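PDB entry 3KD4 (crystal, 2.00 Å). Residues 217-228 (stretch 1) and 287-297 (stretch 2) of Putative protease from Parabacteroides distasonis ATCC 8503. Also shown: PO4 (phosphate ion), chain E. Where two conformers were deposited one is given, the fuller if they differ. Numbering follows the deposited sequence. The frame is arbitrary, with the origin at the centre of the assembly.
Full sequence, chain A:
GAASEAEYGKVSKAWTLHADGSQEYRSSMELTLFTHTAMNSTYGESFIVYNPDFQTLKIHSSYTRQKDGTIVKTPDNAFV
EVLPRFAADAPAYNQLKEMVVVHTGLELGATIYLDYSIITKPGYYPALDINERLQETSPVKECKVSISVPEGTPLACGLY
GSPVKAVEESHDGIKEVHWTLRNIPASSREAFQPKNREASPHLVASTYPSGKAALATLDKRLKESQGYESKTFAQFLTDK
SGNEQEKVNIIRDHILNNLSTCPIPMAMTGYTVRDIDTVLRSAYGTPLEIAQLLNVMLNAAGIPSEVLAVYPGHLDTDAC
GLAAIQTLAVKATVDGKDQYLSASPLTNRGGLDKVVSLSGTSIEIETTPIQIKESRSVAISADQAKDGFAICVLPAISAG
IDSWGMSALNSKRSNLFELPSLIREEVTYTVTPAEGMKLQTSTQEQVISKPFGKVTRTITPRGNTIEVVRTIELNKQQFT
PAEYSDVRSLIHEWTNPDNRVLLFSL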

# COMPACT_ATOMS: atom_id res chain seq x y z
N THR A 217 23.87 -0.79 -0.28
CA THR A 217 24.04 0.63 -0.03
C THR A 217 23.10 1.16 1.06
O THR A 217 23.52 1.91 1.94
CB THR A 217 23.91 1.44 -1.31
OG1 THR A 217 25.04 1.08 -2.14
CG2 THR A 217 23.93 2.95 -0.98
N LEU A 218 21.84 0.78 1.00
CA LEU A 218 20.89 1.18 2.02
C LEU A 218 21.35 0.71 3.41
O LEU A 218 21.38 1.48 4.38
CB LEU A 218 19.49 0.66 1.71
CG LEU A 218 18.35 0.97 2.71
CD1 LEU A 218 18.16 2.51 2.90
CD2 LEU A 218 17.04 0.31 2.26
N ASP A 219 21.75 -0.54 3.48
CA ASP A 219 22.21 -1.10 4.73
C ASP A 219 23.39 -0.33 5.30
O ASP A 219 23.43 -0.04 6.49
CB ASP A 219 22.60 -2.53 4.48
CG ASP A 219 22.66 -3.37 5.75
OD1 ASP A 219 22.25 -2.96 6.87
OD2 ASP A 219 23.09 -4.51 5.56
N LYS A 220 24.36 0.02 4.44
CA LYS A 220 25.56 0.74 4.91
C LYS A 220 25.17 2.07 5.50
O LYS A 220 25.67 2.46 6.52
CB LYS A 220 26.58 0.97 3.78
CG LYS A 220 27.31 -0.31 3.40
CD LYS A 220 28.20 -0.15 2.13
CE LYS A 220 28.67 -1.55 1.60
NZ LYS A 220 29.54 -1.39 0.39
N ARG A 221 24.25 2.76 4.84
CA ARG A 221 23.78 4.06 5.27
C ARG A 221 23.00 3.90 6.58
O ARG A 221 23.13 4.74 7.49
CB ARG A 221 22.96 4.73 4.15
CG ARG A 221 23.83 5.01 2.89
CD ARG A 221 23.07 5.46 1.63
NE ARG A 221 23.14 6.89 1.35
CZ ARG A 221 22.10 7.70 1.38
NH1 ARG A 221 20.92 7.21 1.71
NH2 ARG A 221 22.21 8.98 1.12
N LEU A 222 22.21 2.83 6.69
CA LEU A 222 21.46 2.60 7.92
C LEU A 222 22.42 2.44 9.09
O LEU A 222 22.15 2.95 10.18
CB LEU A 222 20.56 1.38 7.81
CG LEU A 222 19.33 1.54 6.93
CD1 LEU A 222 18.46 0.30 7.00
CD2 LEU A 222 18.53 2.75 7.31
N LYS A 223 23.54 1.76 8.84
CA LYS A 223 24.52 1.41 9.87
C LYS A 223 25.50 2.53 10.19
O LYS A 223 26.27 2.41 11.11
CB LYS A 223 25.30 0.15 9.48
CG LYS A 223 24.49 -1.16 9.50
CD LYS A 223 25.17 -2.26 8.70
CE LYS A 223 24.80 -3.71 9.13
NZ LYS A 223 23.34 -4.17 9.15
N GLU A 224 25.43 3.64 9.47
CA GLU A 224 26.32 4.76 9.70
C GLU A 224 26.21 5.39 11.09
O GLU A 224 27.20 5.87 11.57
CB GLU A 224 26.11 5.87 8.66
CG GLU A 224 26.87 5.66 7.35
CD GLU A 224 26.44 6.63 6.25
OE1 GLU A 224 25.72 7.62 6.56
OE2 GLU A 224 26.81 6.39 5.07
N SER A 225 25.04 5.43 11.73
CA SER A 225 25.02 5.92 13.15
C SER A 225 25.44 4.80 14.13
O SER A 225 25.13 3.66 13.91
CB SER A 225 23.67 6.48 13.57
OG SER A 225 22.63 5.57 13.30
N GLN A 226 26.16 5.16 15.19
CA GLN A 226 26.61 4.17 16.20
C GLN A 226 25.46 3.49 16.94
O GLN A 226 25.62 2.34 17.37
CB GLN A 226 27.56 4.83 17.23
N GLY A 227 24.31 4.19 17.14
CA GLY A 227 23.18 3.58 17.85
C GLY A 227 23.54 3.07 19.25
O GLY A 227 22.95 2.12 19.75
N TYR A 228 24.52 3.71 19.87
CA TYR A 228 25.04 3.26 21.16
C TYR A 228 23.96 3.17 22.24
O TYR A 228 23.82 2.15 22.89
CB TYR A 228 26.18 4.17 21.66
CG TYR A 228 26.60 3.77 23.07
CD1 TYR A 228 27.44 2.67 23.29
CD2 TYR A 228 26.10 4.45 24.18
CE1 TYR A 228 27.80 2.28 24.57
CE2 TYR A 228 26.45 4.04 25.48
CZ TYR A 228 27.30 2.96 25.66
OH TYR A 228 27.67 2.57 26.95
N PRO A 287 8.97 4.74 8.47
CA PRO A 287 9.03 3.28 8.46
C PRO A 287 10.46 2.74 8.43
O PRO A 287 10.77 1.78 9.13
CB PRO A 287 8.28 2.90 7.18
CG PRO A 287 7.24 4.02 7.06
CD PRO A 287 8.02 5.26 7.47
N LEU A 288 11.32 3.39 7.65
CA LEU A 288 12.69 2.97 7.50
C LEU A 288 13.46 3.14 8.82
O LEU A 288 14.21 2.27 9.23
CB LEU A 288 13.36 3.77 6.38
CG LEU A 288 14.82 3.45 6.06
CD1 LEU A 288 14.97 1.99 5.59
CD2 LEU A 288 15.39 4.46 5.00
N GLU A 289 13.26 4.28 9.47
CA GLU A 289 13.87 4.55 10.78
C GLU A 289 13.41 3.55 11.83
O GLU A 289 14.21 3.04 12.62
CB GLU A 289 13.54 5.97 11.24
CG GLU A 289 14.39 7.03 10.55
CD GLU A 289 13.94 8.47 10.83
OE1 GLU A 289 12.79 8.66 11.30
OE2 GLU A 289 14.74 9.42 10.61
N ILE A 290 12.11 3.27 11.86
CA ILE A 290 11.57 2.33 12.84
C ILE A 290 12.09 0.91 12.60
O ILE A 290 12.51 0.22 13.54
CB ILE A 290 10.01 2.41 12.89
CG1 ILE A 290 9.58 3.78 13.43
CG2 ILE A 290 9.41 1.28 13.76
CD1 ILE A 290 8.06 4.10 13.22
N ALA A 291 12.11 0.50 11.34
CA ALA A 291 12.65 -0.80 11.00
C ALA A 291 14.10 -0.96 11.48
O ALA A 291 14.45 -2.00 12.00
CB ALA A 291 12.58 -1.02 9.48
N GLN A 292 14.93 0.06 11.29
CA GLN A 292 16.35 -0.02 11.67
C GLN A 292 16.51 0.05 13.17
O GLN A 292 17.35 -0.65 13.72
CB GLN A 292 17.20 1.07 11.00
CG GLN A 292 18.70 1.02 11.33
CD GLN A 292 19.40 -0.26 10.92
OE1 GLN A 292 18.82 -1.14 10.29
NE2 GLN A 292 20.69 -0.36 11.26
N LEU A 293 15.70 0.87 13.83
CA LEU A 293 15.74 0.94 15.30
C LEU A 293 15.44 -0.43 15.95
O LEU A 293 16.16 -0.92 16.84
CB LEU A 293 14.75 2.00 15.79
CG LEU A 293 14.69 2.13 17.32
CD1 LEU A 293 16.11 2.42 17.87
CD2 LEU A 293 13.65 3.19 17.80
N LEU A 294 14.38 -1.05 15.47
CA LEU A 294 13.97 -2.37 15.96
C LEU A 294 15.09 -3.39 15.67
O LEU A 294 15.49 -4.15 16.54
CB LEU A 294 12.67 -2.73 15.24
CG LEU A 294 11.97 -4.07 15.47
CD1 LEU A 294 11.61 -4.28 16.96
CD2 LEU A 294 10.74 -4.18 14.53
N ASN A 295 15.60 -3.40 14.44
CA ASN A 295 16.72 -4.27 14.08
C ASN A 295 17.95 -4.08 14.99
O ASN A 295 18.52 -5.07 15.50
CB ASN A 295 17.07 -4.02 12.60
CG ASN A 295 18.18 -4.90 12.10
OD1 ASN A 295 18.14 -6.12 12.25
ND2 ASN A 295 19.21 -4.29 11.55
N VAL A 296 18.35 -2.84 15.21
CA VAL A 296 19.51 -2.54 16.07
C VAL A 296 19.26 -3.05 17.50
O VAL A 296 20.12 -3.67 18.11
CB VAL A 296 19.80 -1.04 16.11
CG1 VAL A 296 20.74 -0.68 17.27
CG2 VAL A 296 20.37 -0.57 14.74
N MSE A 297 18.06 -2.81 18.00
CA MSE A 297 17.75 -3.18 19.38
C MSE A 297 17.63 -4.69 19.52
O MSE A 297 18.18 -5.28 20.47
CB MSE A 297 16.49 -2.46 19.84
CG MSE A 297 16.71 -0.99 19.98
SE MSE A 297 15.17 -0.01 20.76
CE MSE A 297 15.56 -0.49 22.62
P PO4 E . 30.31 -4.90 -0.81
O1 PO4 E . 30.26 -4.15 -2.14
O2 PO4 E . 31.74 -5.37 -0.54
O3 PO4 E . 29.83 -4.06 0.33
O4 PO4 E . 29.50 -6.18 -0.79
O HOH W 1 20.09 -2.74 8.49
O HOH W 2 22.02 1.88 12.79
O HOH W 3 22.28 -2.78 11.45

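The two stretches meet in a small, mixed contact: a leucine cluster packs at one end, and beside it lies a single glutamine whose hydrogen bonds to stretch 1 all run through water, with no direct hydrogen bond crossing the interface. The helices cross steeply, at 70° between their N-to-C directions, and their axes come no closer than 11.7 Å. Such a gap leaves room for long side chains and solvent, and the buried surface is modest, 319 Å² with both sides summed.

The apolar part is built from three leucines. Leu-288 points its CA-to-CB bond toward stretch 1 and meets two residues one helical turn apart, Leu-218 and Leu-222. Leu-218 CD1 lies 4.0 Å from Leu-288 CD2, and Leu-222 CD2 lies 4.0 Å from Leu-288 CG, both ordinary van der Waals separations. Leu-218 leaves its backbone sideways, but with chi1 t and chi2 p its end comes nearer to the other helix; Leu-222, with chi1 m and chi2 t, is directed toward it from the start. All three residues are buried, and leucine suits them because its branched tip fills space without leaving a polar group to be satisfied.

One turn after Leu-288, Gln-292 takes over. Its CA and that of Leu-222 are 6.9 Å apart, a pair in register across the helices, and each of these residues loses 75 Å² to the opposite stretch. The Leu-222 side chain lies against the amide, with Leu-222 CD1 3.6 Å from Gln-292 OE1. The amide itself is buried and needs polar partners, which three waters supply. Water 1 donates to both Gln-292 OE1 and Asp-219 OD1, each at 2.7 Å. Water 2 accepts from Gln-292 NE2 at 3.0 Å and donates to the backbone oxygen Leu-222 O at 2.8 Å. Water 3 accepts from Gln-292 NE2 at 2.9 Å and from Lys-223 NZ at 2.9 Å. Glutamine suits this place because one amide offers both an acceptor and a donor, at the end of a chain long enough to reach these waters.

The two side-chain partners on stretch 1, Asp-219 and Lys-223, are themselves joined. Lys-223 NZ donates to Asp-219 OD1 at 2.8 Å in a salt bridge, so OD1 receives both the lysine and water 1. Lysine's flexible chain, folded by a p value at chi4, brings its charge to the carboxylate while Lys-223 CG passes 4.3 Å from Gln-292 NE2.

Farther along, the contact thins to Gly-227 and Val-296, whose CA atoms are 7.4 Å apart; Gly-227 O lies 4.3 Å from Val-296 CG1. Val-296 points its CA-to-CB bond toward stretch 1, and its compact, apolar side chain packs against the Gly-227 backbone without requiring a polar partner. Gly-227 occupies the N-cap position before the next helix, with a positive phi of 56° that favours glycine. An ideal CB here would point toward stretch 2 and sit 3.6 Å from Val-296 CG1, so the bare backbone leaves the valine more room.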